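Local atomic coordinates of acetyl-CoA acetyltransferase A (Ascaris suum, PDB entry 6BJA), a protein that binds coenzyme A and, as a thiolase, probably catalyses acetyl transfer between acetyl-CoA molecules in lipid metabolism. Residues 71-76 with 88-93; 316-321 with 374-379. All coordinates share one frame; numbering follows the deposited sequence.

Interaction 1: 71-76 with 88-93; sequences NIARQI and CVTINK
Thr90 reaches from its strand to Asn71, Ile72 and Ala73 at the start of a helix, its hydroxyl serving two partners while its methyl meets a third. Thr90 CB lies 3.7 Å from Asn71 OD1. Thr90 OG1, held anti to the carbonyl carbon (chi1 -52°), does double duty: it donates to Asn71 OD1 at 2.7 Å, in the plane of that carbonyl, and accepts from Ala73 N at 3.0 Å. A first-turn amide of the helix is thus satisfied by a hydroxyl from the strand. The remaining branch, Thr90 CG2, touches Ile72 CG1 at 3.8 Å, the two side chains crossing at about a right angle. This is the second half of a beta-alpha-beta unit, in which helix 72-79 connects the parallel strands 57-61 and 87-92, the latter being the outermost strand of the sheet within the chain. Asn71, at the N-cap position, divides its amide along strand 87-92: while OD1 takes the Thr90 hydroxyl, Asn71 ND2 donates to Cys88 O at 3.1 Å, nearly straight at 169° but from well above the carbonyl plane. Lys93 of the second subunit also bonds that oxygen. Ala73 CB presses against Val89 O at 3.2 Å. At the next residue, Arg74 lays CD 3.7 Å from Cys88 SG, and the sulfur lies in plane at the edge of the Arg74 guanidinium; Arg74 NE is hydrogen-bonded to Gly386 O of the second subunit.

Interaction 2: 316-321 with 374-379; sequences SIALWE and SDELGV
Two neighbouring parallel strands make this contact, at the border of the mixed sheet that runs through the thiolase fold: strand 319-322 is outermost within the chain, and 377-384 lies next to it. Their short axes diverge by 21°, and Leu319 pairs with Gly378 as Trp320 does with Val379. The bonding is the staggered pattern of parallel strands. Val379 N donates to Leu319 O, and Val379 O in turn receives Glu321 N at 2.9 Å. Ala318 N reaches Leu377 O at 2.9 Å in a more bent bond (143°), and farther toward Ser316 a water takes over, donating to Ser316 O and accepting from Leu377 N.

The face bearing Trp320 and Val379 is apolar. The two side chains lie side by side, pointing the same way, with Val379 CB 3.6 Å from CE3 of the Trp320 ring. Ile317 CG2 rests 3.5 Å above one face of the Trp320 ring, offset toward the rim, while Ile317 CD1 meets Val379 CG2 at 3.9 Å and Leu377 CB at 4.0 Å. Val303 and Leu306 of helix 298-310 pack over this face; Leu319, on the other, meets Leu368 and Ala371 of helix 357-371. Nearer the surface, Ala318 CB sits 3.6 Å from CD of Glu376, whose OE1 is bonded to the Lys373 amide.

Strand 377-384 runs on to Cys383, a predicted proton acceptor. In the contact itself, main-chain bonds accompany the parallel register, and the water links Ser316 O to Leu377 N where the direct bonds stop. The side chains contribute chiefly apolar contact to the layer between sheet and helix.

The same mixed sheet is finished differently at its two borders. Interaction 1 involves strand 87-92 and interaction 2 strand 319-322, the outermost strands within the chain, and the contact centres are about 30 Å apart. Every touching residue of 71-76 with 88-93 is buried, and the second subunit continues the sheet there with an antiparallel strand; 316-321 with 374-379 meets no other chain and is only partly buried. Interaction 1 joins helix to strand, with polar side chains bonding each other and backbone groups. Interaction 2 joins strand to strand, its polar work left to backbone and water. They lie in the N-terminal and C-terminal thiolase domain ranges, respectively.

Interaction 1: 71-76 with 88-93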
ATOM      1  N   ASN A  71      -4.951  18.474 -14.419  1.00 20.14           N
ATOM      2  CA  ASN A  71      -5.519  19.833 -14.357  1.00 17.79           C
ATOM      3  C   ASN A  71      -7.029  19.878 -14.191  1.00 18.57           C
ATOM      4  O   ASN A  71      -7.761  20.036 -15.167  1.00 17.78           O
ATOM      5  CB  ASN A  71      -5.086  20.592 -15.624  1.00 20.37           C
ATOM      6  CG  ASN A  71      -5.527  22.049 -15.646  1.00 18.05           C
ATOM      7  OD1 ASN A  71      -5.985  22.617 -14.648  1.00 18.00           O
ATOM      8  ND2 ASN A  71      -5.379  22.669 -16.809  1.00 17.82           N
ATOM      9  N   ILE A  72      -7.502  19.730 -12.961  1.00 16.64           N
ATOM     10  CA  ILE A  72      -8.946  19.552 -12.780  1.00 15.67           C
ATOM     11  C   ILE A  72      -9.738  20.744 -13.315  1.00 15.67           C
ATOM     12  O   ILE A  72     -10.888  20.566 -13.703  1.00 16.10           O
ATOM     13  CB  ILE A  72      -9.345  19.299 -11.309  1.00 17.10           C
ATOM     14  CG1 ILE A  72      -8.965  20.465 -10.402  1.00 17.37           C
ATOM     15  CG2 ILE A  72      -8.767  17.982 -10.822  1.00 17.76           C
ATOM     16  CD1 ILE A  72      -9.583  20.340  -9.056  1.00 18.97           C
ATOM     17  N   ALA A  73      -9.144  21.933 -13.365  1.00 16.12           N
ATOM     18  CA  ALA A  73      -9.818  23.094 -13.951  1.00 14.71           C
ATOM     19  C   ALA A  73     -10.275  22.797 -15.380  1.00 14.84           C
ATOM     20  O   ALA A  73     -11.378  23.183 -15.753  1.00 15.65           O
ATOM     21  CB  ALA A  73      -8.935  24.308 -13.935  1.00 16.23           C
ATOM     22  N   ARG A  74      -9.459  22.087 -16.162  1.00 14.96           N
ATOM     23  CA  ARG A  74      -9.844  21.764 -17.536  1.00 15.19           C
ATOM     24  C   ARG A  74     -10.972  20.715 -17.582  1.00 16.67           C
ATOM     25  O   ARG A  74     -11.877  20.792 -18.414  1.00 16.59           O
ATOM     26  CB  ARG A  74      -8.628  21.280 -18.302  1.00 16.28           C
ATOM     27  CG  ARG A  74      -8.886  20.987 -19.775  1.00 16.65           C
ATOM     28  CD  ARG A  74      -9.170  22.243 -20.555  1.00 15.90           C
ATOM     29  NE  ARG A  74      -9.073  21.986 -22.010  1.00 16.69           N
ATOM     30  CZ  ARG A  74      -9.402  22.871 -22.945  1.00 19.80           C
ATOM     31  NH1 ARG A  74      -9.801  24.094 -22.620  1.00 18.36           N
ATOM     32  NH2 ARG A  74      -9.300  22.535 -24.228  1.00 19.65           N
ATOM     33  N   GLN A  75     -10.909  19.723 -16.705  1.00 15.22           N
ATOM     34  CA  GLN A  75     -11.963  18.733 -16.599  1.00 16.19           C
ATOM     35  C   GLN A  75     -13.282  19.408 -16.268  1.00 17.45           C
ATOM     36  O   GLN A  75     -14.308  19.121 -16.873  1.00 17.23           O
ATOM     37  CB  GLN A  75     -11.631  17.686 -15.548  1.00 15.34           C
ATOM     38  CG  GLN A  75     -10.396  16.851 -15.832  1.00 17.60           C
ATOM     39  CD  GLN A  75     -10.203  15.795 -14.778  1.00 19.31           C
ATOM     40  OE1 GLN A  75     -11.108  14.997 -14.505  1.00 18.64           O
ATOM     41  NE2 GLN A  75      -9.039  15.796 -14.151  1.00 19.45           N
ATOM     42  N   ILE A  76     -13.251  20.305 -15.296  1.00 15.32           N
ATOM     43  CA  ILE A  76     -14.450  21.008 -14.859  1.00 14.70           C
ATOM     44  C   ILE A  76     -15.006  21.882 -15.980  1.00 15.96           C
ATOM     45  O   ILE A  76     -16.211  21.875 -16.282  1.00 16.93           O
ATOM     46  CB  ILE A  76     -14.131  21.865 -13.605  1.00 15.75           C
ATOM     47  CG1 ILE A  76     -13.883  20.956 -12.401  1.00 14.42           C
ATOM     48  CG2 ILE A  76     -15.258  22.859 -13.290  1.00 16.84           C
ATOM     49  CD1 ILE A  76     -13.173  21.664 -11.244  1.00 15.25           C
ATOM     50  N   CYS A  88      -7.772  27.107 -18.883  1.00 15.74           N
ATOM     51  CA  CYS A  88      -8.051  26.469 -17.597  1.00 17.59           C
ATOM     52  C   CYS A  88      -6.799  26.223 -16.781  1.00 17.40           C
ATOM     53  O   CYS A  88      -5.846  25.657 -17.287  1.00 16.96           O
ATOM     54  CB  CYS A  88      -8.740  25.148 -17.836  1.00 15.75           C
ATOM     55  SG  CYS A  88     -10.214  25.323 -18.889  1.00 18.43           S
ATOM     56  N   VAL A  89      -6.799  26.641 -15.510  1.00 15.71           N
ATOM     57  CA  VAL A  89      -5.629  26.445 -14.664  1.00 15.85           C
ATOM     58  C   VAL A  89      -6.067  26.120 -13.241  1.00 16.12           C
ATOM     59  O   VAL A  89      -7.093  26.638 -12.759  1.00 15.06           O
ATOM     60  CB  VAL A  89      -4.722  27.684 -14.695  1.00 14.58           C
ATOM     61  CG1 VAL A  89      -5.405  28.913 -14.085  1.00 16.84           C
ATOM     62  CG2 VAL A  89      -3.403  27.412 -13.972  1.00 17.05           C
ATOM     63  N   THR A  90      -5.315  25.245 -12.584  1.00 15.84           N
ATOM     64  CA  THR A  90      -5.580  24.848 -11.206  1.00 17.03           C
ATOM     65  C   THR A  90      -4.491  25.445 -10.347  1.00 17.16           C
ATOM     66  O   THR A  90      -3.320  25.396 -10.702  1.00 16.74           O
ATOM     67  CB  THR A  90      -5.635  23.320 -11.031  1.00 16.20           C
ATOM     68  OG1 THR A  90      -6.562  22.767 -11.987  1.00 16.60           O
ATOM     69  CG2 THR A  90      -6.148  22.940  -9.660  1.00 17.31           C
ATOM     70  N   ILE A  91      -4.875  26.063  -9.248  1.00 15.70           N
ATOM     71  CA  ILE A  91      -3.855  26.698  -8.438  1.00 18.15           C
ATOM     72  C   ILE A  91      -3.958  26.318  -6.967  1.00 16.00           C
ATOM     73  O   ILE A  91      -5.041  26.013  -6.436  1.00 15.70           O
ATOM     74  CB  ILE A  91      -3.863  28.217  -8.612  1.00 28.27           C
ATOM     75  CG1 ILE A  91      -5.049  28.841  -7.927  1.00 27.93           C
ATOM     76  CG2 ILE A  91      -3.863  28.636 -10.089  1.00 23.82           C
ATOM     77  CD1 ILE A  91      -4.543  29.748  -6.925  1.00 31.69           C
ATOM     78  N   ASN A  92      -2.789  26.327  -6.320  1.00 15.57           N
ATOM     79  CA  ASN A  92      -2.644  25.890  -4.936  1.00 15.38           C
ATOM     80  C   ASN A  92      -1.961  26.986  -4.142  1.00 16.45           C
ATOM     81  O   ASN A  92      -0.787  27.270  -4.355  1.00 15.34           O
ATOM     82  CB  ASN A  92      -1.835  24.587  -4.850  1.00 14.67           C
ATOM     83  CG  ASN A  92      -1.681  24.067  -3.430  1.00 19.98           C
ATOM     84  OD1 ASN A  92      -2.055  24.723  -2.472  1.00 22.81           O
ATOM     85  ND2 ASN A  92      -1.108  22.876  -3.294  1.00 27.04           N
ATOM     86  N   LYS A  93      -2.722  27.613  -3.265  1.00 14.74           N
ATOM     87  CA  LYS A  93      -2.184  28.486  -2.237  1.00 15.03           C
ATOM     88  C   LYS A  93      -2.773  28.034  -0.893  1.00 15.90           C
ATOM     89  O   LYS A  93      -3.190  28.852  -0.040  1.00 16.36           O
ATOM     90  CB  LYS A  93      -2.494  29.947  -2.548  1.00 17.55           C
ATOM     91  CG  LYS A  93      -1.593  30.964  -1.840  1.00 20.04           C
ATOM     92  CD  LYS A  93      -1.875  32.336  -2.399  1.00 25.01           C
ATOM     93  CE  LYS A  93      -1.218  33.418  -1.611  1.00 27.36           C
ATOM     94  NZ  LYS A  93       0.163  33.586  -2.022  1.00 30.36           N
TER

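Interaction 2: 316-321 with 374-379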
ATOM      1  N   SER A 316     -15.827  51.903   7.868  1.00 31.53           N
ATOM      2  CA  SER A 316     -16.444  51.976   6.537  1.00 29.81           C
ATOM      3  C   SER A 316     -17.101  50.663   6.129  1.00 30.16           C
ATOM      4  O   SER A 316     -17.889  50.631   5.188  1.00 27.92           O
ATOM      5  CB  SER A 316     -15.404  52.316   5.462  1.00 34.85           C
ATOM      6  OG  SER A 316     -14.564  53.403   5.816  1.00 45.35           O
ATOM      7  N   ILE A 317     -16.728  49.582   6.807  1.00 25.56           N
ATOM      8  CA  ILE A 317     -17.036  48.227   6.344  1.00 24.07           C
ATOM      9  C   ILE A 317     -18.231  47.679   7.112  1.00 22.29           C
ATOM     10  O   ILE A 317     -18.227  47.610   8.338  1.00 23.18           O
ATOM     11  CB  ILE A 317     -15.815  47.296   6.524  1.00 20.85           C
ATOM     12  CG1 ILE A 317     -14.588  47.887   5.829  1.00 20.78           C
ATOM     13  CG2 ILE A 317     -16.128  45.870   6.083  1.00 21.84           C
ATOM     14  CD1 ILE A 317     -14.717  48.183   4.333  1.00 21.80           C
ATOM     15  N   ALA A 318     -19.266  47.293   6.384  1.00 20.42           N
ATOM     16  CA  ALA A 318     -20.486  46.806   7.007  1.00 21.45           C
ATOM     17  C   ALA A 318     -20.343  45.399   7.580  1.00 21.97           C
ATOM     18  O   ALA A 318     -20.833  45.113   8.673  1.00 22.81           O
ATOM     19  CB  ALA A 318     -21.629  46.839   6.007  1.00 24.08           C
ATOM     20  N   LEU A 319     -19.722  44.507   6.809  1.00 20.37           N
ATOM     21  CA  LEU A 319     -19.594  43.107   7.184  1.00 18.06           C
ATOM     22  C   LEU A 319     -18.224  42.574   6.846  1.00 16.79           C
ATOM     23  O   LEU A 319     -17.628  42.979   5.856  1.00 17.72           O
ATOM     24  CB  LEU A 319     -20.620  42.236   6.465  1.00 18.09           C
ATOM     25  CG  LEU A 319     -22.077  42.405   6.863  1.00 20.93           C
ATOM     26  CD1 LEU A 319     -22.909  41.500   5.941  1.00 21.56           C
ATOM     27  CD2 LEU A 319     -22.332  42.073   8.316  1.00 21.71           C
ATOM     28  N   TRP A 320     -17.798  41.617   7.654  1.00 17.64           N
ATOM     29  CA  TRP A 320     -16.514  40.948   7.514  1.00 16.09           C
ATOM     30  C   TRP A 320     -16.722  39.460   7.432  1.00 16.70           C
ATOM     31  O   TRP A 320     -17.560  38.914   8.147  1.00 17.23           O
ATOM     32  CB  TRP A 320     -15.598  41.249   8.706  1.00 15.92           C
ATOM     33  CG  TRP A 320     -15.345  42.677   8.925  1.00 17.33           C
ATOM     34  CD1 TRP A 320     -16.143  43.546   9.606  1.00 20.33           C
ATOM     35  CD2 TRP A 320     -14.204  43.426   8.497  1.00 18.07           C
ATOM     36  NE1 TRP A 320     -15.581  44.797   9.610  1.00 21.20           N
ATOM     37  CE2 TRP A 320     -14.398  44.755   8.927  1.00 19.00           C
ATOM     38  CE3 TRP A 320     -13.059  43.108   7.760  1.00 18.33           C
ATOM     39  CZ2 TRP A 320     -13.457  45.758   8.673  1.00 20.49           C
ATOM     40  CZ3 TRP A 320     -12.138  44.104   7.510  1.00 19.01           C
ATOM     41  CH2 TRP A 320     -12.354  45.415   7.945  1.00 21.12           C
ATOM     42  N   GLU A 321     -15.938  38.806   6.563  1.00 15.87           N
ATOM     43  CA  GLU A 321     -15.757  37.366   6.624  1.00 15.79           C
ATOM     44  C   GLU A 321     -14.291  37.091   6.881  1.00 15.35           C
ATOM     45  O   GLU A 321     -13.444  37.472   6.058  1.00 18.15           O
ATOM     46  CB  GLU A 321     -16.187  36.666   5.334  1.00 16.49           C
ATOM     47  CG  GLU A 321     -17.676  36.548   5.147  1.00 18.13           C
ATOM     48  CD  GLU A 321     -18.335  35.508   6.044  1.00 20.90           C
ATOM     49  OE1 GLU A 321     -17.789  34.400   6.207  1.00 22.02           O
ATOM     50  OE2 GLU A 321     -19.433  35.780   6.563  1.00 19.93           O
ATOM     51  N   SER A 374     -27.499  46.116  -0.337  1.00 22.93           N
ATOM     52  CA  SER A 374     -27.086  47.010  -1.413  1.00 24.79           C
ATOM     53  C   SER A 374     -26.368  48.250  -0.881  1.00 26.16           C
ATOM     54  O   SER A 374     -26.813  48.852   0.094  1.00 27.44           O
ATOM     55  CB  SER A 374     -28.293  47.433  -2.256  1.00 29.69           C
ATOM     56  OG  SER A 374     -28.864  46.309  -2.910  1.00 33.46           O
ATOM     57  N   ASP A 375     -25.259  48.592  -1.545  1.00 25.65           N
ATOM     58  CA  ASP A 375     -24.416  49.759  -1.264  1.00 26.87           C
ATOM     59  C   ASP A 375     -23.480  49.542  -0.079  1.00 27.28           C
ATOM     60  O   ASP A 375     -22.653  50.402   0.211  1.00 30.18           O
ATOM     61  CB  ASP A 375     -25.264  51.024  -1.035  1.00 29.53           C
ATOM     62  CG  ASP A 375     -26.027  51.444  -2.272  1.00 40.12           C
ATOM     63  OD1 ASP A 375     -25.442  51.376  -3.369  1.00 41.50           O
ATOM     64  OD2 ASP A 375     -27.204  51.847  -2.146  1.00 50.97           O
ATOM     65  N   GLU A 376     -23.598  48.405   0.601  1.00 23.59           N
ATOM     66  CA  GLU A 376     -22.677  48.094   1.690  1.00 23.99           C
ATOM     67  C   GLU A 376     -21.341  47.588   1.168  1.00 22.90           C
ATOM     68  O   GLU A 376     -21.270  46.944   0.115  1.00 22.94           O
ATOM     69  CB  GLU A 376     -23.280  47.063   2.644  1.00 24.05           C
ATOM     70  CG  GLU A 376     -24.432  47.619   3.465  1.00 24.40           C
ATOM     71  CD  GLU A 376     -24.932  46.663   4.535  1.00 29.07           C
ATOM     72  OE1 GLU A 376     -24.757  45.428   4.395  1.00 24.07           O
ATOM     73  OE2 GLU A 376     -25.530  47.150   5.527  1.00 30.32           O
ATOM     74  N   LEU A 377     -20.299  47.902   1.933  1.00 21.29           N
ATOM     75  CA  LEU A 377     -18.942  47.422   1.681  1.00 20.68           C
ATOM     76  C   LEU A 377     -18.655  46.228   2.572  1.00 19.07           C
ATOM     77  O   LEU A 377     -19.010  46.213   3.744  1.00 20.11           O
ATOM     78  CB  LEU A 377     -17.906  48.518   1.940  1.00 23.63           C
ATOM     79  CG  LEU A 377     -17.971  49.739   1.025  1.00 26.45           C
ATOM     80  CD1 LEU A 377     -16.870  50.708   1.419  1.00 30.22           C
ATOM     81  CD2 LEU A 377     -17.870  49.361  -0.450  1.00 29.28           C
ATOM     82  N   GLY A 378     -18.008  45.215   1.995  1.00 19.24           N
ATOM     83  CA  GLY A 378     -17.622  44.052   2.767  1.00 18.02           C
ATOM     84  C   GLY A 378     -16.166  43.688   2.487  1.00 17.07           C
ATOM     85  O   GLY A 378     -15.608  43.984   1.423  1.00 18.37           O
ATOM     86  N   VAL A 379     -15.546  43.042   3.465  1.00 17.60           N
ATOM     87  CA  VAL A 379     -14.203  42.496   3.311  1.00 17.47           C
ATOM     88  C   VAL A 379     -14.191  41.018   3.659  1.00 16.09           C
ATOM     89  O   VAL A 379     -14.712  40.612   4.697  1.00 17.11           O
ATOM     90  CB  VAL A 379     -13.172  43.232   4.191  1.00 18.25           C
ATOM     91  CG1 VAL A 379     -11.777  42.567   4.087  1.00 18.19           C
ATOM     92  CG2 VAL A 379     -13.076  44.663   3.769  1.00 20.80           C
TER
HETATM   93  O   HOH W   1     -20.442  49.752   4.211  1.00 27.91           O